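Long-range contacts in hypothetical protein TTHA1785 (Thermus thermophilus, PDB 2EPG), which probably acts as a GTP- and manganese-dependent RNA ligase of the RtcB family, joining 3'-phosphate or 2',3'-cyclic phosphate ends to 5'-hydroxyl ends of RNA: residues A[218-223]-A[242-247]; A[335-340]-A[380-385]; A[388-393]-A[476-481]. One frame throughout, in Å; residues are numbered along the deposited sequence.

Contact 1 of 3, residues A[218-223]-A[242-247]; sequences EVQYVD and TVLIHT
Segments 218-223 and 242-247 run antiparallel where residues 218-220 face 242-244 and then splay apart, their short axes meeting at 135°. Their parent strands 216-225 and 240-247 are antiparallel neighbours in the RtcB fold. E218 with L244 and Q220 with T242 form hydrogen-bonded pairs, and V219 with V243 the non-hydrogen-bonded pair between them. The end pairs differ in shape: E218 N and L244 N each approach the other residue's carbonyl within its plane, whereas T242 N sits 45° above the plane of the Q220 carbonyl, its bond still short at 2.7 Å from T242 N to Q220 O. At the centre, V243 CA comes within 3.1 Å of E218 O in a CA-H...O contact.

E218, Q220, T242 and L244 share one face of the sheet, V219 and V243 the other, where V243 packs on F319 of helix 288-321. E218 and H246 are predicted to bind GMP and manganese, respectively. The Q220 chain runs extended beyond CG and crosses both T242 and L244 obliquely, with Q220 OE1 3.6 Å from L244 CB. Its two amide atoms have different partners. Q220 NE2 donates to E218 OE2 at 2.9 Å, on the anti lone pair of that oxygen, and Q220 OE1 accepts from T242 on the other strand, so the amide bridges both strands and its flip is fixed. T242 OG1, held between its backbone N and carbonyl carbon (chi1 64°), donates to an in-plane lone pair of Q220 OE1 at 2.8 Å.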
loop_
_atom_site.group_PDB
_atom_site.type_symbol
_atom_site.label_atom_id
_atom_site.label_comp_id
_atom_site.label_asym_id
_atom_site.label_seq_id
_atom_site.Cartn_x
_atom_site.Cartn_y
_atom_site.Cartn_z
ATOM N N GLU A 218 -13.226 -5.419 5.286
ATOM C CA GLU A 218 -14.102 -6.526 4.963
ATOM C C GLU A 218 -13.711 -7.840 5.616
ATOM O O GLU A 218 -12.524 -8.153 5.787
ATOM C CB GLU A 218 -14.302 -6.701 3.439
ATOM C CG GLU A 218 -13.091 -6.754 2.555
ATOM C CD GLU A 218 -13.454 -6.989 1.085
ATOM O OE1 GLU A 218 -14.358 -6.304 0.545
ATOM O OE2 GLU A 218 -12.828 -7.861 0.463
ATOM N N VAL A 219 -14.741 -8.562 6.055
ATOM C CA VAL A 219 -14.572 -9.875 6.658
ATOM C C VAL A 219 -14.709 -10.791 5.446
ATOM O O VAL A 219 -15.669 -10.667 4.682
ATOM C CB VAL A 219 -15.689 -10.201 7.653
ATOM C CG1 VAL A 219 -15.406 -11.554 8.323
ATOM C CG2 VAL A 219 -15.798 -9.094 8.687
ATOM N N GLN A 220 -13.752 -11.693 5.270
ATOM C CA GLN A 220 -13.746 -12.573 4.109
ATOM C C GLN A 220 -13.368 -13.989 4.534
ATOM O O GLN A 220 -13.123 -14.277 5.721
ATOM C CB GLN A 220 -12.675 -12.093 3.100
ATOM C CG GLN A 220 -12.348 -10.596 3.123
ATOM C CD GLN A 220 -10.903 -10.267 2.705
ATOM O OE1 GLN A 220 -9.934 -10.636 3.390
ATOM N NE2 GLN A 220 -10.758 -9.576 1.583
ATOM N N TYR A 221 -13.326 -14.880 3.554
ATOM C CA TYR A 221 -12.888 -16.235 3.823
ATOM C C TYR A 221 -11.970 -16.631 2.672
ATOM O O TYR A 221 -12.105 -16.136 1.555
ATOM C CB TYR A 221 -14.072 -17.211 3.979
ATOM C CG TYR A 221 -14.917 -17.455 2.744
ATOM C CD1 TYR A 221 -16.021 -16.646 2.453
ATOM C CD2 TYR A 221 -14.627 -18.512 1.882
ATOM C CE1 TYR A 221 -16.816 -16.888 1.338
ATOM C CE2 TYR A 221 -15.409 -18.763 0.768
ATOM C CZ TYR A 221 -16.501 -17.951 0.501
ATOM O OH TYR A 221 -17.269 -18.204 -0.607
ATOM N N VAL A 222 -10.998 -17.481 2.963
ATOM C CA VAL A 222 -10.066 -17.933 1.942
ATOM C C VAL A 222 -10.843 -18.945 1.095
ATOM O O VAL A 222 -11.311 -19.946 1.630
ATOM C CB VAL A 222 -8.849 -18.620 2.601
ATOM C CG1 VAL A 222 -7.910 -19.153 1.545
ATOM C CG2 VAL A 222 -8.128 -17.632 3.514
ATOM N N ASP A 223 -11.024 -18.692 -0.199
ATOM C CA ASP A 223 -11.761 -19.667 -0.997
ATOM C C ASP A 223 -10.868 -20.494 -1.925
ATOM O O ASP A 223 -11.332 -21.447 -2.553
ATOM C CB ASP A 223 -12.912 -19.007 -1.783
ATOM C CG ASP A 223 -12.484 -18.451 -3.121
ATOM O OD1 ASP A 223 -13.373 -18.208 -3.968
ATOM O OD2 ASP A 223 -11.277 -18.242 -3.333
ATOM N N THR A 242 -10.887 -14.157 7.310
ATOM C CA THR A 242 -9.889 -13.091 7.378
ATOM C C THR A 242 -10.604 -11.743 7.371
ATOM O O THR A 242 -11.799 -11.656 7.070
ATOM C CB THR A 242 -8.885 -13.131 6.181
ATOM O OG1 THR A 242 -9.583 -12.894 4.956
ATOM C CG2 THR A 242 -8.184 -14.492 6.094
ATOM N N VAL A 243 -9.867 -10.704 7.731
ATOM C CA VAL A 243 -10.393 -9.357 7.740
ATOM C C VAL A 243 -9.355 -8.460 7.056
ATOM O O VAL A 243 -8.208 -8.388 7.488
ATOM C CB VAL A 243 -10.653 -8.877 9.185
ATOM C CG1 VAL A 243 -11.255 -7.462 9.167
ATOM C CG2 VAL A 243 -11.589 -9.868 9.903
ATOM N N LEU A 244 -9.767 -7.784 5.989
ATOM C CA LEU A 244 -8.870 -6.908 5.253
ATOM C C LEU A 244 -9.255 -5.450 5.496
ATOM O O LEU A 244 -10.396 -5.057 5.264
ATOM C CB LEU A 244 -8.910 -7.247 3.753
ATOM C CG LEU A 244 -7.884 -6.551 2.844
ATOM C CD1 LEU A 244 -7.549 -7.437 1.618
ATOM C CD2 LEU A 244 -8.436 -5.205 2.404
ATOM N N ILE A 245 -8.286 -4.667 5.969
ATOM C CA ILE A 245 -8.471 -3.242 6.277
ATOM C C ILE A 245 -7.721 -2.400 5.236
ATOM O O ILE A 245 -6.507 -2.526 5.074
ATOM C CB ILE A 245 -7.901 -2.914 7.676
ATOM C CG1 ILE A 245 -8.608 -3.765 8.736
ATOM C CG2 ILE A 245 -8.066 -1.427 7.971
ATOM C CD1 ILE A 245 -7.849 -3.840 10.087
ATOM N N HIS A 246 -8.461 -1.544 4.545
ATOM C CA HIS A 246 -7.920 -0.693 3.496
ATOM C C HIS A 246 -8.167 0.759 3.851
ATOM O O HIS A 246 -9.315 1.221 3.828
ATOM C CB HIS A 246 -8.618 -1.003 2.173
ATOM C CG HIS A 246 -7.928 -0.433 0.972
ATOM N ND1 HIS A 246 -7.324 0.807 0.974
ATOM C CD2 HIS A 246 -7.760 -0.928 -0.276
ATOM C CE1 HIS A 246 -6.813 1.048 -0.220
ATOM N NE2 HIS A 246 -7.063 0.011 -0.996
ATOM N N THR A 247 -7.095 1.467 4.197
ATOM C CA THR A 247 -7.177 2.872 4.541
ATOM C C THR A 247 -5.769 3.463 4.691
ATOM O O THR A 247 -4.763 2.722 4.692
ATOM C CB THR A 247 -7.992 3.099 5.836
ATOM O OG1 THR A 247 -8.165 4.507 6.032
ATOM C CG2 THR A 247 -7.274 2.498 7.051
#

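Contact 2 of 3, residues A[335-340]-A[380-385]; sequences YDLAHN and PVLVPG
H339 NE2 donates to L382 O over 3.2 Å, almost along the C=O axis and within the imidazole plane, but the N-H...O angle of 136° makes the bond a bent one. P384 meets the same ring edge tip to tip, its CD 3.4 Å from H339 CE1. This edge of H339 is thus held by a carbonyl and a proline together. On its other nitrogen, H339 ND1 is hydrogen-bonded to ND1 of H410, the predicted histidine that carries GMP in the reaction; H339 is itself predicted to bind manganese and GMP. With both nitrogens engaged, the rotation of the imidazole is well defined.

Next to this polar end lies an apolar patch. L337, its CG in the crowded position between backbone N and carbonyl carbon (chi1 82°), crosses L382 obliquely and presses CD2 to 3.6 Å from L382 CG. L382 CD1 is also close to L337 CD2 and lies 3.5 Å from Y335 O. At the far end, P380 lies across Y335 at about a right angle: P380 CD stands over the centre of the phenol ring, 4.0 Å from its centroid, in a CH-pi contact.

The two strands cross at -68° with axes 7.3 Å apart, so side chains do the joining. D336, which takes almost no part in the contact, forms salt bridges with R112 and with R308 of helix 288-321. Strand 110-119 pairs with strand 332-347 and lends V111 and L113 to the packing on L382, while strand 391-395 pairs antiparallel with strand 380-383, L394 packing on V381 and V383, and S391 on P384.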
loop_
_atom_site.group_PDB
_atom_site.type_symbol
_atom_site.label_atom_id
_atom_site.label_comp_id
_atom_site.label_asym_id
_atom_site.label_seq_id
_atom_site.Cartn_x
_atom_site.Cartn_y
_atom_site.Cartn_z
ATOM N N TYR A 335 -0.090 -9.705 7.744
ATOM C CA TYR A 335 0.851 -8.680 7.272
ATOM C C TYR A 335 0.135 -7.336 7.126
ATOM O O TYR A 335 -1.094 -7.266 7.159
ATOM C CB TYR A 335 1.496 -9.059 5.925
ATOM C CG TYR A 335 2.851 -8.420 5.758
ATOM C CD1 TYR A 335 3.860 -8.646 6.694
ATOM C CD2 TYR A 335 3.134 -7.582 4.687
ATOM C CE1 TYR A 335 5.112 -8.042 6.560
ATOM C CE2 TYR A 335 4.383 -6.991 4.552
ATOM C CZ TYR A 335 5.362 -7.228 5.497
ATOM O OH TYR A 335 6.603 -6.642 5.371
ATOM N N ASP A 336 0.913 -6.275 6.962
ATOM C CA ASP A 336 0.379 -4.932 6.771
ATOM C C ASP A 336 1.421 -4.177 5.940
ATOM O O ASP A 336 2.590 -4.102 6.326
ATOM C CB ASP A 336 0.142 -4.275 8.146
ATOM C CG ASP A 336 -0.315 -2.812 8.047
ATOM O OD1 ASP A 336 -1.265 -2.442 8.769
ATOM O OD2 ASP A 336 0.284 -2.026 7.277
ATOM N N LEU A 337 1.012 -3.642 4.790
ATOM C CA LEU A 337 1.938 -2.917 3.932
ATOM C C LEU A 337 1.296 -1.758 3.182
ATOM O O LEU A 337 0.091 -1.724 2.955
ATOM C CB LEU A 337 2.603 -3.861 2.912
ATOM C CG LEU A 337 1.828 -4.218 1.630
ATOM C CD1 LEU A 337 2.679 -5.132 0.732
ATOM C CD2 LEU A 337 0.512 -4.907 1.999
ATOM N N ALA A 338 2.136 -0.803 2.805
ATOM C CA ALA A 338 1.716 0.389 2.090
ATOM C C ALA A 338 1.562 0.155 0.595
ATOM O O ALA A 338 2.207 -0.725 0.035
ATOM C CB ALA A 338 2.742 1.501 2.321
ATOM N N HIS A 339 0.709 0.963 -0.034
ATOM C CA HIS A 339 0.476 0.919 -1.476
ATOM C C HIS A 339 0.970 2.240 -2.086
ATOM O O HIS A 339 1.113 2.348 -3.299
ATOM C CB HIS A 339 -1.017 0.696 -1.787
ATOM C CG HIS A 339 -1.450 -0.737 -1.669
ATOM N ND1 HIS A 339 -2.416 -1.294 -2.484
ATOM C CD2 HIS A 339 -1.003 -1.743 -0.877
ATOM C CE1 HIS A 339 -2.538 -2.581 -2.205
ATOM N NE2 HIS A 339 -1.691 -2.880 -1.235
ATOM N N ASN A 340 1.206 3.248 -1.236
ATOM C CA ASN A 340 1.737 4.551 -1.672
ATOM C C ASN A 340 2.808 4.934 -0.663
ATOM O O ASN A 340 2.500 5.114 0.516
ATOM C CB ASN A 340 0.676 5.671 -1.664
ATOM C CG ASN A 340 -0.412 5.480 -2.705
ATOM O OD1 ASN A 340 -0.144 5.133 -3.849
ATOM N ND2 ASN A 340 -1.648 5.737 -2.311
ATOM N N PRO A 380 4.648 -11.260 2.355
ATOM C CA PRO A 380 3.272 -11.347 1.857
ATOM C C PRO A 380 2.980 -10.064 1.050
ATOM O O PRO A 380 3.487 -8.984 1.373
ATOM C CB PRO A 380 2.426 -11.390 3.142
ATOM C CG PRO A 380 3.370 -11.953 4.184
ATOM C CD PRO A 380 4.696 -11.308 3.830
ATOM N N VAL A 381 2.174 -10.186 0.001
ATOM C CA VAL A 381 1.791 -9.040 -0.812
ATOM C C VAL A 381 0.279 -9.108 -0.807
ATOM O O VAL A 381 -0.310 -10.092 -1.270
ATOM C CB VAL A 381 2.305 -9.153 -2.262
ATOM C CG1 VAL A 381 1.715 -8.018 -3.115
ATOM C CG2 VAL A 381 3.824 -9.083 -2.281
ATOM N N LEU A 382 -0.344 -8.061 -0.277
ATOM C CA LEU A 382 -1.796 -8.015 -0.148
ATOM C C LEU A 382 -2.381 -7.221 -1.297
ATOM O O LEU A 382 -2.105 -6.033 -1.454
ATOM C CB LEU A 382 -2.166 -7.378 1.203
ATOM C CG LEU A 382 -1.395 -7.987 2.389
ATOM C CD1 LEU A 382 -1.745 -7.280 3.705
ATOM C CD2 LEU A 382 -1.706 -9.480 2.470
ATOM N N VAL A 383 -3.184 -7.892 -2.111
ATOM C CA VAL A 383 -3.794 -7.272 -3.273
ATOM C C VAL A 383 -5.304 -7.230 -3.091
ATOM O O VAL A 383 -6.014 -8.188 -3.399
ATOM C CB VAL A 383 -3.429 -8.063 -4.554
ATOM C CG1 VAL A 383 -4.106 -7.465 -5.770
ATOM C CG2 VAL A 383 -1.928 -8.042 -4.752
ATOM N N PRO A 384 -5.820 -6.106 -2.582
ATOM C CA PRO A 384 -7.261 -5.994 -2.379
ATOM C C PRO A 384 -7.937 -5.736 -3.730
ATOM O O PRO A 384 -7.348 -5.117 -4.625
ATOM C CB PRO A 384 -7.361 -4.797 -1.446
ATOM C CG PRO A 384 -6.295 -3.883 -2.009
ATOM C CD PRO A 384 -5.139 -4.834 -2.273
ATOM N N GLY A 385 -9.147 -6.242 -3.904
ATOM C CA GLY A 385 -9.852 -5.973 -5.142
ATOM C C GLY A 385 -10.735 -4.790 -4.807
ATOM O O GLY A 385 -10.477 -4.077 -3.831
#

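Contact 3 of 3, residues A[388-393]-A[476-481]; sequences GRYSYV and VARLRP
The guanidinium of R478 lies flat on the phenol ring of Y390, planes 16° apart and centres 4.0 Å from each other, a cation-pi stack. The arginine leaves its strand with CG anti to the backbone N, then bends at chi3 (70°), which carries NE over the ring, CD already lying over it: R478 NE is 3.4 Å from Y390 CE2, towards the rim. R478 CD adds a CH-pi contact to the same face. Y392 runs side by side with R478 and meets its aliphatic part instead, R478 CG standing 4.2 Å from the Y392 ring centroid, while ring and guanidinium planes are 74° apart. One arginine therefore serves two tyrosines, its flat head for Y390 and its methylenes for Y392.

Under this cluster the backbones pair antiparallel. S391 with L479 and V393 with A477 are hydrogen-bonded pairs, Y392 with R478 the non-hydrogen-bonded pair between them. At the far end V476 and A477 both face V393 in a classic beta bulge, V393 O accepting V476 N at 2.8 Å and A477 N at 3.0 Å. The sheet face opposite R478 carries S391, V393, A477 and L479. There V393 and L479 cross obliquely, V393 CG2 3.9 Å from L479 CD2, and S391 CB rests equally close to L479 CD2. P481 CG sits against G388, whose positive phi suits glycine.

S391, a predicted GMP-binding residue, is fixed by two backbone bonds to L479, while the stacked R478 lies on the other face. R478 NE also forms a salt bridge with OD2 of D223 on strand 216-225, so the charge of the stacked head is probably balanced at its side while its face meets Y390.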
loop_
_atom_site.group_PDB
_atom_site.type_symbol
_atom_site.label_atom_id
_atom_site.label_comp_id
_atom_site.label_asym_id
_atom_site.label_seq_id
_atom_site.Cartn_x
_atom_site.Cartn_y
_atom_site.Cartn_z
ATOM N N GLY A 388 -16.297 -5.878 -2.279
ATOM C CA GLY A 388 -17.133 -6.979 -2.719
ATOM C C GLY A 388 -16.530 -7.789 -3.852
ATOM O O GLY A 388 -17.222 -8.593 -4.471
ATOM N N ARG A 389 -15.246 -7.582 -4.125
ATOM C CA ARG A 389 -14.561 -8.320 -5.185
ATOM C C ARG A 389 -13.486 -9.179 -4.523
ATOM O O ARG A 389 -13.214 -9.016 -3.335
ATOM C CB ARG A 389 -13.912 -7.344 -6.164
ATOM C CG ARG A 389 -14.851 -6.269 -6.677
ATOM C CD ARG A 389 -15.914 -6.864 -7.588
ATOM N NE ARG A 389 -15.304 -7.519 -8.740
ATOM C CZ ARG A 389 -14.533 -6.901 -9.633
ATOM N NH1 ARG A 389 -14.017 -7.584 -10.650
ATOM N NH2 ARG A 389 -14.282 -5.599 -9.513
ATOM N N TYR A 390 -12.873 -10.083 -5.282
ATOM C CA TYR A 390 -11.823 -10.940 -4.738
ATOM C C TYR A 390 -10.577 -10.172 -4.319
ATOM O O TYR A 390 -10.222 -9.152 -4.915
ATOM C CB TYR A 390 -11.350 -11.964 -5.760
ATOM C CG TYR A 390 -12.334 -13.040 -6.112
ATOM C CD1 TYR A 390 -12.769 -13.204 -7.432
ATOM C CD2 TYR A 390 -12.804 -13.922 -5.145
ATOM C CE1 TYR A 390 -13.647 -14.220 -7.773
ATOM C CE2 TYR A 390 -13.684 -14.944 -5.476
ATOM C CZ TYR A 390 -14.099 -15.085 -6.792
ATOM O OH TYR A 390 -14.961 -16.099 -7.122
ATOM N N SER A 391 -9.909 -10.688 -3.297
ATOM C CA SER A 391 -8.649 -10.126 -2.837
ATOM C C SER A 391 -7.664 -11.268 -3.007
ATOM O O SER A 391 -8.067 -12.432 -3.020
ATOM C CB SER A 391 -8.729 -9.718 -1.372
ATOM O OG SER A 391 -9.330 -8.445 -1.265
ATOM N N TYR A 392 -6.385 -10.956 -3.151
ATOM C CA TYR A 392 -5.400 -12.019 -3.304
ATOM C C TYR A 392 -4.226 -11.808 -2.350
ATOM O O TYR A 392 -3.965 -10.694 -1.890
ATOM C CB TYR A 392 -4.865 -12.077 -4.745
ATOM C CG TYR A 392 -5.916 -12.341 -5.822
ATOM C CD1 TYR A 392 -6.784 -11.331 -6.254
ATOM C CD2 TYR A 392 -6.059 -13.605 -6.389
ATOM C CE1 TYR A 392 -7.762 -11.578 -7.210
ATOM C CE2 TYR A 392 -7.037 -13.856 -7.353
ATOM C CZ TYR A 392 -7.879 -12.841 -7.751
ATOM O OH TYR A 392 -8.845 -13.105 -8.691
ATOM N N VAL A 393 -3.544 -12.896 -2.031
ATOM C CA VAL A 393 -2.363 -12.835 -1.198
ATOM C C VAL A 393 -1.280 -13.443 -2.096
ATOM O O VAL A 393 -1.439 -14.570 -2.592
ATOM C CB VAL A 393 -2.495 -13.694 0.076
ATOM C CG1 VAL A 393 -1.187 -13.649 0.849
ATOM C CG2 VAL A 393 -3.663 -13.185 0.948
ATOM N N VAL A 476 -0.597 -16.952 -3.742
ATOM C CA VAL A 476 -0.687 -17.778 -2.554
ATOM C C VAL A 476 -2.130 -18.129 -2.251
ATOM O O VAL A 476 -2.454 -19.297 -2.053
ATOM C CB VAL A 476 -0.070 -17.077 -1.335
ATOM C CG1 VAL A 476 -0.206 -17.978 -0.107
ATOM C CG2 VAL A 476 1.393 -16.734 -1.630
ATOM N N ALA A 477 -3.007 -17.129 -2.213
ATOM C CA ALA A 477 -4.415 -17.411 -1.934
ATOM C C ALA A 477 -5.350 -16.347 -2.453
ATOM O O ALA A 477 -4.920 -15.257 -2.833
ATOM C CB ALA A 477 -4.633 -17.603 -0.419
ATOM N N ARG A 478 -6.638 -16.686 -2.479
ATOM C CA ARG A 478 -7.673 -15.766 -2.917
ATOM C C ARG A 478 -8.680 -15.678 -1.794
ATOM O O ARG A 478 -8.984 -16.681 -1.149
ATOM C CB ARG A 478 -8.367 -16.240 -4.197
ATOM C CG ARG A 478 -9.367 -15.213 -4.706
ATOM C CD ARG A 478 -9.964 -15.610 -6.050
ATOM N NE ARG A 478 -10.860 -16.754 -5.940
ATOM C CZ ARG A 478 -11.282 -17.463 -6.979
ATOM N NH1 ARG A 478 -12.101 -18.489 -6.801
ATOM N NH2 ARG A 478 -10.867 -17.152 -8.198
ATOM N N LEU A 479 -9.196 -14.470 -1.586
ATOM C CA LEU A 479 -10.136 -14.159 -0.523
ATOM C C LEU A 479 -11.464 -13.634 -1.084
ATOM O O LEU A 479 -11.475 -12.747 -1.938
ATOM C CB LEU A 479 -9.523 -13.079 0.386
ATOM C CG LEU A 479 -8.363 -13.335 1.361
ATOM C CD1 LEU A 479 -7.683 -14.650 1.105
ATOM C CD2 LEU A 479 -7.392 -12.156 1.298
ATOM N N ARG A 480 -12.575 -14.166 -0.583
ATOM C CA ARG A 480 -13.895 -13.728 -1.021
ATOM C C ARG A 480 -14.570 -12.979 0.138
ATOM O O ARG A 480 -14.575 -13.446 1.276
ATOM C CB ARG A 480 -14.718 -14.945 -1.452
ATOM C CG ARG A 480 -16.049 -14.587 -2.084
ATOM C CD ARG A 480 -16.627 -15.740 -2.895
ATOM N NE ARG A 480 -17.811 -15.292 -3.616
ATOM C CZ ARG A 480 -18.962 -14.978 -3.029
ATOM N NH1 ARG A 480 -19.989 -14.564 -3.761
ATOM N NH2 ARG A 480 -19.097 -15.103 -1.710
ATOM N N PRO A 481 -15.138 -11.798 -0.135
ATOM C CA PRO A 481 -15.804 -11.002 0.905
ATOM C C PRO A 481 -17.169 -11.516 1.347
ATOM O O PRO A 481 -17.913 -12.084 0.550
ATOM C CB PRO A 481 -15.904 -9.622 0.266
ATOM C CG PRO A 481 -16.122 -9.951 -1.176
ATOM C CD PRO A 481 -15.156 -11.092 -1.432
#

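Along the chain the three contacts come in series, contact 1 closing before contact 2 opens and contact 2 before contact 3. Contacts 1 and 3 have centres about 8 Å apart, joined because strands 216-225 and 474-486 are neighbours, with Y221 O probably bonded to R480 N. The centre of contact 2 lies about 12 Å from each of theirs. It meets contact 1 where H246 CD2 packs on P384 CG, and contact 3 through a probable V383 O to Y392 N bond between the consecutive strands 380-383 and 391-395. Residues predicted to bind GMP or manganese occur in all three, consistent with strands distant in sequence converging on one active-site region.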